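Local coordinates for protein endo-1,4-beta-xylanase C (Paenibacillus barcinonensis, PDB 4XUQ) that hydrolyses internal beta-1,4-xylosidic linkages of xylan through its catalytic domain, the chain here being a CBM22 carbohydrate-binding module with bound xylose units, at residues H77-A82 against W123-A128; Q91-S96 against A114-N119; L97-N102 against S140-Y145. All coordinates share one frame; numbering follows the deposited sequence.

Contact 1 (H77-A82 against W123-A128); sequences HISFWA and WKKIEA
Trp81 lays the six-membered ring of its indole beneath the methylene chain of Lys125: CB of Lys125 stands 3.8 Å from that ring's centroid, only 9° off the normal, a CH-pi contact over the ring centre. His44 stacks on the indole as well. On the same face of the sheet Lys125 runs on, extended, until its CE lies 3.7 Å from Ser79 CB; a serine is small enough to sit under the lysine. At the end of the row His77 NE2 donates to Glu127 OE1 (2.7 Å), with the oxygen in the imidazole plane and met on its anti side. Glu127 holds CG between its backbone N and carbonyl carbon (chi1 71°), which turns the carboxylate toward the histidine, while His77 ND1 is hydrogen-bonded to Asp129. Putting a leucine at His77 would probably cost Glu127 OE1 its short bond and leave the Asp129 carboxylate without its imidazole partner. The opposite face is mainly apolar: Ile126 CB sits over the Phe80 ring, and its CD1 lies 3.5 Å from Phe80 CE2 and 3.6 Å from Ala82 CB. Lys124, at its end, carries NZ to Thr117 O of the other sheet. Six backbone hydrogen bonds join the antiparallel strands between these faces. The chemistry is largely divided, apolar groups facing the sandwich interior and charged or amphipathic ones the outside, where two carboxylates would probably stabilise a protonated His77.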
loop_
_atom_site.group_PDB
_atom_site.type_symbol
_atom_site.label_atom_id
_atom_site.label_comp_id
_atom_site.label_asym_id
_atom_site.label_seq_id
_atom_site.Cartn_x
_atom_site.Cartn_y
_atom_site.Cartn_z
ATOM N N HIS A 77 12.240 7.522 -2.296
ATOM C CA HIS A 77 11.776 7.365 -0.938
ATOM C C HIS A 77 10.274 7.314 -0.937
ATOM O O HIS A 77 9.639 8.263 -1.386
ATOM C CB HIS A 77 12.258 8.500 -0.055
ATOM C CG HIS A 77 12.036 8.258 1.394
ATOM N ND1 HIS A 77 12.787 7.355 2.122
ATOM C CD2 HIS A 77 11.119 8.756 2.249
ATOM C CE1 HIS A 77 12.338 7.320 3.366
ATOM N NE2 HIS A 77 11.372 8.206 3.478
ATOM N N ILE A 78 9.722 6.204 -0.438
ATOM C CA ILE A 78 8.285 6.009 -0.388
ATOM C C ILE A 78 7.850 6.075 1.074
ATOM O O ILE A 78 8.469 5.487 1.930
ATOM C CB ILE A 78 7.857 4.679 -0.978
ATOM C CG1 ILE A 78 8.273 4.592 -2.416
ATOM C CG2 ILE A 78 6.316 4.524 -0.923
ATOM C CD1 ILE A 78 7.521 3.504 -3.185
ATOM N N SER A 79 6.814 6.843 1.335
ATOM C CA SER A 79 6.171 6.833 2.664
ATOM C C SER A 79 4.660 6.872 2.557
ATOM O O SER A 79 4.113 7.313 1.585
ATOM C CB SER A 79 6.675 7.981 3.505
ATOM O OG SER A 79 6.298 9.226 2.918
ATOM N N PHE A 80 3.997 6.372 3.607
ATOM C CA PHE A 80 2.549 6.591 3.774
ATOM C C PHE A 80 2.194 6.422 5.257
ATOM O O PHE A 80 2.967 5.839 6.005
ATOM C CB PHE A 80 1.713 5.652 2.889
ATOM C CG PHE A 80 1.847 4.186 3.201
ATOM C CD1 PHE A 80 2.866 3.432 2.665
ATOM C CD2 PHE A 80 0.925 3.526 4.024
ATOM C CE1 PHE A 80 2.946 2.082 2.902
ATOM C CE2 PHE A 80 0.998 2.171 4.279
ATOM C CZ PHE A 80 2.060 1.435 3.724
ATOM N N TRP A 81 1.009 6.873 5.597
ATOM C CA TRP A 81 0.506 6.798 6.954
ATOM C C TRP A 81 -0.606 5.796 6.946
ATOM O O TRP A 81 -1.392 5.721 5.999
ATOM C CB TRP A 81 0.018 8.172 7.413
ATOM C CG TRP A 81 1.154 9.139 7.666
ATOM C CD1 TRP A 81 1.811 9.891 6.731
ATOM C CD2 TRP A 81 1.736 9.496 8.944
ATOM N NE1 TRP A 81 2.769 10.647 7.328
ATOM C CE2 TRP A 81 2.774 10.411 8.681
ATOM C CE3 TRP A 81 1.490 9.099 10.264
ATOM C CZ2 TRP A 81 3.576 10.980 9.700
ATOM C CZ3 TRP A 81 2.288 9.642 11.286
ATOM C CH2 TRP A 81 3.313 10.584 10.997
ATOM N N ALA A 82 -0.672 5.030 8.014
ATOM C CA ALA A 82 -1.677 4.001 8.121
ATOM C C ALA A 82 -2.292 4.037 9.525
ATOM O O ALA A 82 -1.655 4.483 10.450
ATOM C CB ALA A 82 -1.065 2.646 7.871
ATOM N N TRP A 123 -2.388 6.690 14.061
ATOM C CA TRP A 123 -1.739 6.827 12.754
ATOM C C TRP A 123 -0.266 6.684 12.902
ATOM O O TRP A 123 0.327 7.162 13.866
ATOM C CB TRP A 123 -2.017 8.201 12.120
ATOM C CG TRP A 123 -3.396 8.331 11.621
ATOM C CD1 TRP A 123 -4.470 8.824 12.312
ATOM C CD2 TRP A 123 -3.908 7.935 10.322
ATOM N NE1 TRP A 123 -5.599 8.750 11.543
ATOM C CE2 TRP A 123 -5.297 8.237 10.310
ATOM C CE3 TRP A 123 -3.341 7.341 9.201
ATOM C CZ2 TRP A 123 -6.127 7.959 9.215
ATOM C CZ3 TRP A 123 -4.132 7.082 8.093
ATOM C CH2 TRP A 123 -5.538 7.400 8.095
ATOM N N LYS A 124 0.343 6.016 11.938
ATOM C CA LYS A 124 1.765 5.830 11.996
ATOM C C LYS A 124 2.350 5.766 10.592
ATOM O O LYS A 124 1.700 5.273 9.681
ATOM C CB LYS A 124 2.056 4.571 12.778
ATOM C CG LYS A 124 3.450 4.564 13.402
ATOM C CD LYS A 124 3.601 3.397 14.372
ATOM C CE LYS A 124 5.067 3.087 14.619
ATOM N NZ LYS A 124 5.237 1.904 15.532
ATOM N N LYS A 125 3.592 6.224 10.456
ATOM C CA LYS A 125 4.235 6.313 9.147
ATOM C C LYS A 125 4.994 5.023 8.815
ATOM O O LYS A 125 5.675 4.452 9.643
ATOM C CB LYS A 125 5.150 7.493 9.132
ATOM C CG LYS A 125 5.695 7.829 7.754
ATOM C CD LYS A 125 6.789 8.875 7.972
ATOM C CE LYS A 125 6.936 9.768 6.785
ATOM N NZ LYS A 125 7.972 10.800 7.095
ATOM N N ILE A 126 4.840 4.561 7.578
ATOM C CA ILE A 126 5.590 3.415 7.063
ATOM C C ILE A 126 6.464 4.025 5.952
ATOM O O ILE A 126 5.929 4.701 5.072
ATOM C CB ILE A 126 4.613 2.368 6.493
ATOM C CG1 ILE A 126 3.802 1.850 7.689
ATOM C CG2 ILE A 126 5.343 1.249 5.757
ATOM C CD1 ILE A 126 2.352 1.676 7.438
ATOM N N GLU A 127 7.759 3.793 5.966
ATOM C CA GLU A 127 8.607 4.417 4.963
ATOM C C GLU A 127 9.893 3.641 4.706
ATOM O O GLU A 127 10.363 2.932 5.553
ATOM C CB GLU A 127 8.949 5.866 5.368
ATOM C CG GLU A 127 9.909 6.007 6.527
ATOM C CD GLU A 127 10.235 7.467 6.901
ATOM O OE1 GLU A 127 10.382 8.334 5.977
ATOM O OE2 GLU A 127 10.372 7.724 8.126
ATOM N N ALA A 128 10.453 3.838 3.506
ATOM C CA ALA A 128 11.764 3.260 3.146
ATOM C C ALA A 128 12.228 3.820 1.823
ATOM O O ALA A 128 11.417 4.324 1.023
ATOM C CB ALA A 128 11.693 1.733 3.007
#

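Contact 2 (Q91-S96 against A114-N119); sequences QVINGS and ASTTLN
Val92 lies alongside the opposing strand, between Ser115 and Thr117, and each of its carbons finds a different neighbour. CB lies 4.0 Å from the carbonyl oxygen of Thr116. From there CG1, pointing away from its own backbone N (chi1 176°), reaches toward Ser115 and ends 3.3 Å from OG. The other methyl, CG2, goes the other way along the strand and stops 3.7 Å from OG1 of Thr117. A branched residue suits this non-hydrogen-bonded pair, since its two methyls can serve two neighbours at once, and short hydroxyl side chains can border it at the partly exposed edge of the sheet. Farther along this face Asn94 brings its CB to 3.7 Å from the carbonyl oxygen of Ala114.

Ile93, Thr116 and Leu118 project from the reverse face, where Ile93 and Leu118 pack as apolar neighbours. Gln91 is also there, and its side-chain amide folds back to donate to the carbonyl of its neighbour Val92, NE2 to O 3.0 Å, in plane and on a lone pair. Between the faces six backbone hydrogen bonds tie the strands in register; Ile93 N to Thr116 O, at 2.9 Å, is a representative one.

The pair forms a beta hairpin of strands 90-101 and 109-119, the latter outermost in its four-stranded sheet. Strand 139-147 flanks the other side of 90-101 through backbone bonds from Asn94 to Glu147 and Ser96 to Tyr145, and strand 124-131 of the opposing sheet lies beneath, with Ile126 against Ile93, Ala114 and Thr116.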
loop_
_atom_site.group_PDB
_atom_site.type_symbol
_atom_site.label_atom_id
_atom_site.label_comp_id
_atom_site.label_asym_id
_atom_site.label_seq_id
_atom_site.Cartn_x
_atom_site.Cartn_y
_atom_site.Cartn_z
ATOM N N GLN A 91 -1.161 -4.359 15.613
ATOM C CA GLN A 91 -1.154 -5.089 14.373
ATOM C C GLN A 91 -0.037 -4.514 13.488
ATOM O O GLN A 91 0.124 -3.307 13.364
ATOM C CB GLN A 91 -2.527 -5.048 13.696
ATOM C CG GLN A 91 -2.625 -5.748 12.325
ATOM C CD GLN A 91 -2.309 -7.215 12.344
ATOM O OE1 GLN A 91 -2.914 -7.985 13.065
ATOM N NE2 GLN A 91 -1.396 -7.623 11.490
ATOM N N VAL A 92 0.656 -5.421 12.824
ATOM C CA VAL A 92 1.673 -5.034 11.900
ATOM C C VAL A 92 1.020 -4.702 10.543
ATOM O O VAL A 92 0.124 -5.419 10.072
ATOM C CB VAL A 92 2.713 -6.154 11.735
ATOM C CG1 VAL A 92 3.738 -5.751 10.662
ATOM C CG2 VAL A 92 3.417 -6.395 13.085
ATOM N N ILE A 93 1.483 -3.616 9.930
ATOM C CA ILE A 93 1.161 -3.347 8.535
ATOM C C ILE A 93 2.439 -3.251 7.723
ATOM O O ILE A 93 3.483 -2.784 8.226
ATOM C CB ILE A 93 0.316 -2.082 8.444
ATOM C CG1 ILE A 93 -0.266 -1.946 7.044
ATOM C CG2 ILE A 93 1.122 -0.872 8.797
ATOM C CD1 ILE A 93 -1.268 -0.838 6.918
ATOM N N ASN A 94 2.374 -3.730 6.501
ATOM C CA ASN A 94 3.543 -3.758 5.615
ATOM C C ASN A 94 3.305 -2.859 4.428
ATOM O O ASN A 94 2.179 -2.813 3.906
ATOM C CB ASN A 94 3.756 -5.152 5.078
ATOM C CG ASN A 94 4.211 -6.143 6.138
ATOM O OD1 ASN A 94 4.676 -5.778 7.237
ATOM N ND2 ASN A 94 4.123 -7.406 5.794
ATOM N N GLY A 95 4.383 -2.241 3.938
ATOM C CA GLY A 95 4.351 -1.588 2.642
ATOM C C GLY A 95 5.112 -2.503 1.697
ATOM O O GLY A 95 6.234 -2.922 2.035
ATOM N N SER A 96 4.504 -2.804 0.562
ATOM C CA SER A 96 5.054 -3.771 -0.397
ATOM C C SER A 96 5.001 -3.250 -1.833
ATOM O O SER A 96 4.280 -2.294 -2.118
ATOM C CB SER A 96 4.278 -5.080 -0.315
ATOM O OG SER A 96 4.485 -5.661 0.974
ATOM N N ALA A 114 8.784 -2.115 3.740
ATOM C CA ALA A 114 8.771 -1.630 5.117
ATOM C C ALA A 114 7.601 -2.233 5.889
ATOM O O ALA A 114 6.706 -2.855 5.348
ATOM C CB ALA A 114 8.654 -0.135 5.149
ATOM N N SER A 115 7.680 -2.049 7.189
ATOM C CA SER A 115 6.807 -2.685 8.139
ATOM C C SER A 115 6.867 -1.868 9.423
ATOM O O SER A 115 7.963 -1.487 9.874
ATOM C CB SER A 115 7.371 -4.075 8.423
ATOM O OG SER A 115 6.569 -4.806 9.285
ATOM N N THR A 116 5.717 -1.634 10.031
ATOM C CA THR A 116 5.659 -1.094 11.372
ATOM C C THR A 116 4.515 -1.764 12.133
ATOM O O THR A 116 3.563 -2.292 11.549
ATOM C CB THR A 116 5.498 0.454 11.444
ATOM O OG1 THR A 116 4.198 0.820 10.933
ATOM C CG2 THR A 116 6.527 1.166 10.622
ATOM N N THR A 117 4.630 -1.741 13.465
ATOM C CA THR A 117 3.553 -2.164 14.340
ATOM C C THR A 117 2.736 -0.956 14.713
ATOM O O THR A 117 3.248 -0.008 15.253
ATOM C CB THR A 117 4.082 -2.794 15.650
ATOM O OG1 THR A 117 4.907 -3.900 15.336
ATOM C CG2 THR A 117 2.941 -3.288 16.517
ATOM N N LEU A 118 1.462 -1.026 14.409
ATOM C CA LEU A 118 0.531 0.029 14.775
ATOM C C LEU A 118 -0.258 -0.336 16.026
ATOM O O LEU A 118 -0.576 -1.508 16.269
ATOM C CB LEU A 118 -0.486 0.272 13.675
ATOM C CG LEU A 118 0.027 1.063 12.466
ATOM C CD1 LEU A 118 1.014 0.227 11.728
ATOM C CD2 LEU A 118 -1.145 1.316 11.574
ATOM N N ASN A 119 -0.607 0.702 16.752
ATOM C CA ASN A 119 -1.536 0.611 17.874
ATOM C C ASN A 119 -2.906 0.974 17.403
ATOM O O ASN A 119 -3.088 1.968 16.701
ATOM C CB ASN A 119 -1.153 1.575 19.004
ATOM C CG ASN A 119 0.256 1.342 19.510
ATOM O OD1 ASN A 119 1.106 2.250 19.510
ATOM N ND2 ASN A 119 0.525 0.153 19.927
#

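Contact 3 (L97-N102 against S140-Y145); sequences LEKEFN and SGLRMY. With XYP (beta-D-xylopyranose), chain D.
Arg143 spreads its guanidinium between two acids of the facing strand: NH1 forms a salt bridge with Glu98 OE2 (2.8 Å), while NH2 makes a weaker one with Glu100 OE1 (3.0 Å). Both carboxylates meet the guanidinium at its edge, yet stand nearly upright to it, their planes turned 81° and 90° from its own. Each acid keeps CG opposite its backbone N and runs extended (chi1 178° in Glu98), long enough to reach across. A water bridges Arg143 NH1 and Glu100 OE1.

A second shell fixes these groups. Ser140 OG donates to the anti lone pair of Glu100 OE2 (2.7 Å), Glu65 binds Arg143 NE, and Arg31 holds Glu98 OE1. With charges alternating, each group would be expected to keep its neighbours ionised. Gly141 suits its place because a side chain there would run into Arg143 NH2.

The backbone is irregular at this end: Ser140 N (2.7 Å) and Gly141 N (3.1 Å) both donate to Glu100 O, from the same face of its plane. The edge of the Tyr145 ring passes Leu97 and Glu98, its CE1 3.6 Å from Leu97 C. Its OH donates to O2 of a bound xylopyranose unit (2.9 Å), which Glu147 also holds. Opposite Glu100, Ser140 and Gly141 form a classic beta bulge beside a partly buried salt-bridge network, in the sheet whose face carries the sugar site of this CBM22 beta-sandwich.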
loop_
_atom_site.group_PDB
_atom_site.type_symbol
_atom_site.label_atom_id
_atom_site.label_comp_id
_atom_site.label_asym_id
_atom_site.label_seq_id
_atom_site.Cartn_x
_atom_site.Cartn_y
_atom_site.Cartn_z
ATOM N N LEU A 97 5.791 -3.896 -2.679
ATOM C CA LEU A 97 5.843 -3.620 -4.112
ATOM C C LEU A 97 5.428 -4.847 -4.892
ATOM O O LEU A 97 5.852 -5.964 -4.529
ATOM C CB LEU A 97 7.249 -3.246 -4.506
ATOM C CG LEU A 97 7.940 -2.115 -3.786
ATOM C CD1 LEU A 97 9.338 -1.981 -4.312
ATOM C CD2 LEU A 97 7.168 -0.849 -3.936
ATOM N N GLU A 98 4.593 -4.656 -5.911
ATOM C CA GLU A 98 4.247 -5.678 -6.880
ATOM C C GLU A 98 4.911 -5.297 -8.178
ATOM O O GLU A 98 4.735 -4.162 -8.685
ATOM C CB GLU A 98 2.750 -5.770 -7.030
ATOM C CG GLU A 98 2.240 -6.777 -8.043
ATOM C CD GLU A 98 0.743 -6.775 -8.150
ATOM O OE1 GLU A 98 0.080 -7.162 -7.186
ATOM O OE2 GLU A 98 0.193 -6.270 -9.177
ATOM N N LYS A 99 5.712 -6.180 -8.698
ATOM C CA LYS A 99 6.488 -5.941 -9.883
ATOM C C LYS A 99 6.133 -6.879 -11.012
ATOM O O LYS A 99 5.962 -8.091 -10.828
ATOM C CB LYS A 99 7.983 -6.058 -9.602
ATOM C CG LYS A 99 8.448 -4.993 -8.628
ATOM C CD LYS A 99 9.972 -4.986 -8.402
ATOM C CE LYS A 99 10.322 -5.839 -7.216
ATOM N NZ LYS A 99 11.763 -5.612 -6.817
ATOM N N GLU A 100 6.078 -6.318 -12.202
ATOM C CA GLU A 100 5.789 -7.052 -13.437
ATOM C C GLU A 100 6.917 -6.791 -14.393
ATOM O O GLU A 100 7.404 -5.653 -14.515
ATOM C CB GLU A 100 4.477 -6.562 -13.991
ATOM C CG GLU A 100 4.057 -7.150 -15.333
ATOM C CD GLU A 100 3.016 -6.271 -16.009
ATOM O OE1 GLU A 100 1.843 -6.468 -15.602
ATOM O OE2 GLU A 100 3.367 -5.376 -16.867
ATOM N N PHE A 101 7.378 -7.849 -15.070
ATOM C CA PHE A 101 8.493 -7.755 -16.034
ATOM C C PHE A 101 8.028 -8.309 -17.384
ATOM O O PHE A 101 7.219 -9.252 -17.442
ATOM C CB PHE A 101 9.721 -8.549 -15.598
ATOM C CG PHE A 101 10.364 -8.074 -14.312
ATOM C CD1 PHE A 101 9.877 -8.473 -13.094
ATOM C CD2 PHE A 101 11.412 -7.189 -14.342
ATOM C CE1 PHE A 101 10.455 -8.016 -11.937
ATOM C CE2 PHE A 101 11.969 -6.702 -13.187
ATOM C CZ PHE A 101 11.487 -7.128 -11.958
ATOM N N ASN A 102 8.494 -7.684 -18.442
ATOM C CA ASN A 102 8.147 -8.109 -19.810
ATOM C C ASN A 102 6.653 -8.234 -20.071
ATOM O O ASN A 102 6.246 -9.040 -20.881
ATOM C CB ASN A 102 8.844 -9.431 -20.161
ATOM C CG ASN A 102 10.288 -9.460 -19.733
ATOM O OD1 ASN A 102 10.665 -10.196 -18.820
ATOM N ND2 ASN A 102 11.076 -8.568 -20.284
ATOM N N SER A 140 8.005 -3.664 -16.271
ATOM C CA SER A 140 6.859 -3.059 -16.970
ATOM C C SER A 140 5.740 -2.596 -16.017
ATOM O O SER A 140 4.847 -1.909 -16.398
ATOM C CB SER A 140 6.305 -4.037 -18.016
ATOM O OG SER A 140 6.034 -5.305 -17.430
ATOM N N GLY A 141 5.803 -3.004 -14.755
ATOM C CA GLY A 141 4.908 -2.510 -13.704
ATOM C C GLY A 141 5.621 -2.489 -12.389
ATOM O O GLY A 141 6.430 -3.389 -12.085
ATOM N N LEU A 142 5.286 -1.510 -11.564
ATOM C CA LEU A 142 5.802 -1.420 -10.206
ATOM C C LEU A 142 4.734 -0.745 -9.403
ATOM O O LEU A 142 4.486 0.465 -9.598
ATOM C CB LEU A 142 7.103 -0.608 -10.139
ATOM C CG LEU A 142 7.752 -0.479 -8.774
ATOM C CD1 LEU A 142 8.179 -1.818 -8.276
ATOM C CD2 LEU A 142 8.979 0.393 -8.801
ATOM N N ARG A 143 4.091 -1.499 -8.520
ATOM C CA ARG A 143 2.921 -0.976 -7.784
ATOM C C ARG A 143 3.209 -1.020 -6.323
ATOM O O ARG A 143 3.740 -2.010 -5.817
ATOM C CB ARG A 143 1.669 -1.777 -8.122
ATOM C CG ARG A 143 1.415 -1.880 -9.629
ATOM C CD ARG A 143 1.548 -3.262 -10.153
ATOM N NE ARG A 143 1.532 -3.303 -11.589
ATOM C CZ ARG A 143 1.296 -4.379 -12.313
ATOM N NH1 ARG A 143 1.131 -5.580 -11.751
ATOM N NH2 ARG A 143 1.356 -4.290 -13.641
ATOM N N MET A 144 2.900 0.046 -5.639
ATOM C CA MET A 144 2.987 0.039 -4.224
ATOM C C MET A 144 1.668 -0.373 -3.621
ATOM O O MET A 144 0.601 -0.046 -4.121
ATOM C CB MET A 144 3.409 1.374 -3.654
ATOM C CG MET A 144 2.485 2.528 -3.888
ATOM S SD MET A 144 3.111 4.027 -3.092
ATOM C CE MET A 144 3.144 3.493 -1.348
ATOM N N TYR A 145 1.734 -1.096 -2.507
ATOM C CA TYR A 145 0.524 -1.488 -1.791
ATOM C C TYR A 145 0.791 -1.694 -0.300
ATOM O O TYR A 145 1.956 -1.782 0.123
ATOM C CB TYR A 145 -0.132 -2.734 -2.411
ATOM C CG TYR A 145 0.626 -4.041 -2.306
ATOM C CD1 TYR A 145 1.612 -4.357 -3.249
ATOM C CD2 TYR A 145 0.280 -5.011 -1.380
ATOM C CE1 TYR A 145 2.297 -5.554 -3.204
ATOM C CE2 TYR A 145 0.902 -6.239 -1.349
ATOM C CZ TYR A 145 1.907 -6.526 -2.262
ATOM O OH TYR A 145 2.619 -7.694 -2.246
HETATM C C1 XYP D . 1.841 -11.830 -2.126
HETATM C C2 XYP D . 1.952 -11.027 -0.801
HETATM C C3 XYP D . 3.396 -10.683 -0.572
HETATM C C4 XYP D . 4.249 -11.967 -0.654
HETATM C C5 XYP D . 4.005 -12.798 -1.920
HETATM O O2 XYP D . 1.158 -9.853 -0.931
HETATM O O3 XYP D . 3.561 -10.076 0.722
HETATM O O4 XYP D . 5.593 -11.456 -0.613
HETATM O O5 XYP D . 2.636 -13.087 -2.011
HETATM O O HOH W 1 0.202 -7.434 -13.950
#

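How the contacts relate
All three contacts are antiparallel strand pairs, but they belong to two sheets packed face to face. Contact 1 lies in one; contacts 2 and 3 share strand 90-101 in the other, joined by the backbone pair Ser96 N and Tyr145 O. Between the sheets Met144 of contact 3 meets Ile78 and Phe80 of contact 1, and Ile93 of contact 2 meets Ile126, forming a common apolar core. All are partly buried: contact 3 has the most buried residues, contact 2 exposed Ser115 and Thr117 on an outermost strand. Their other faces differ: aromatic and charged at contact 1, small hydroxyls with Val92 and Asn94 at contact 2, a partly buried ionic network beside the sugar at contact 3.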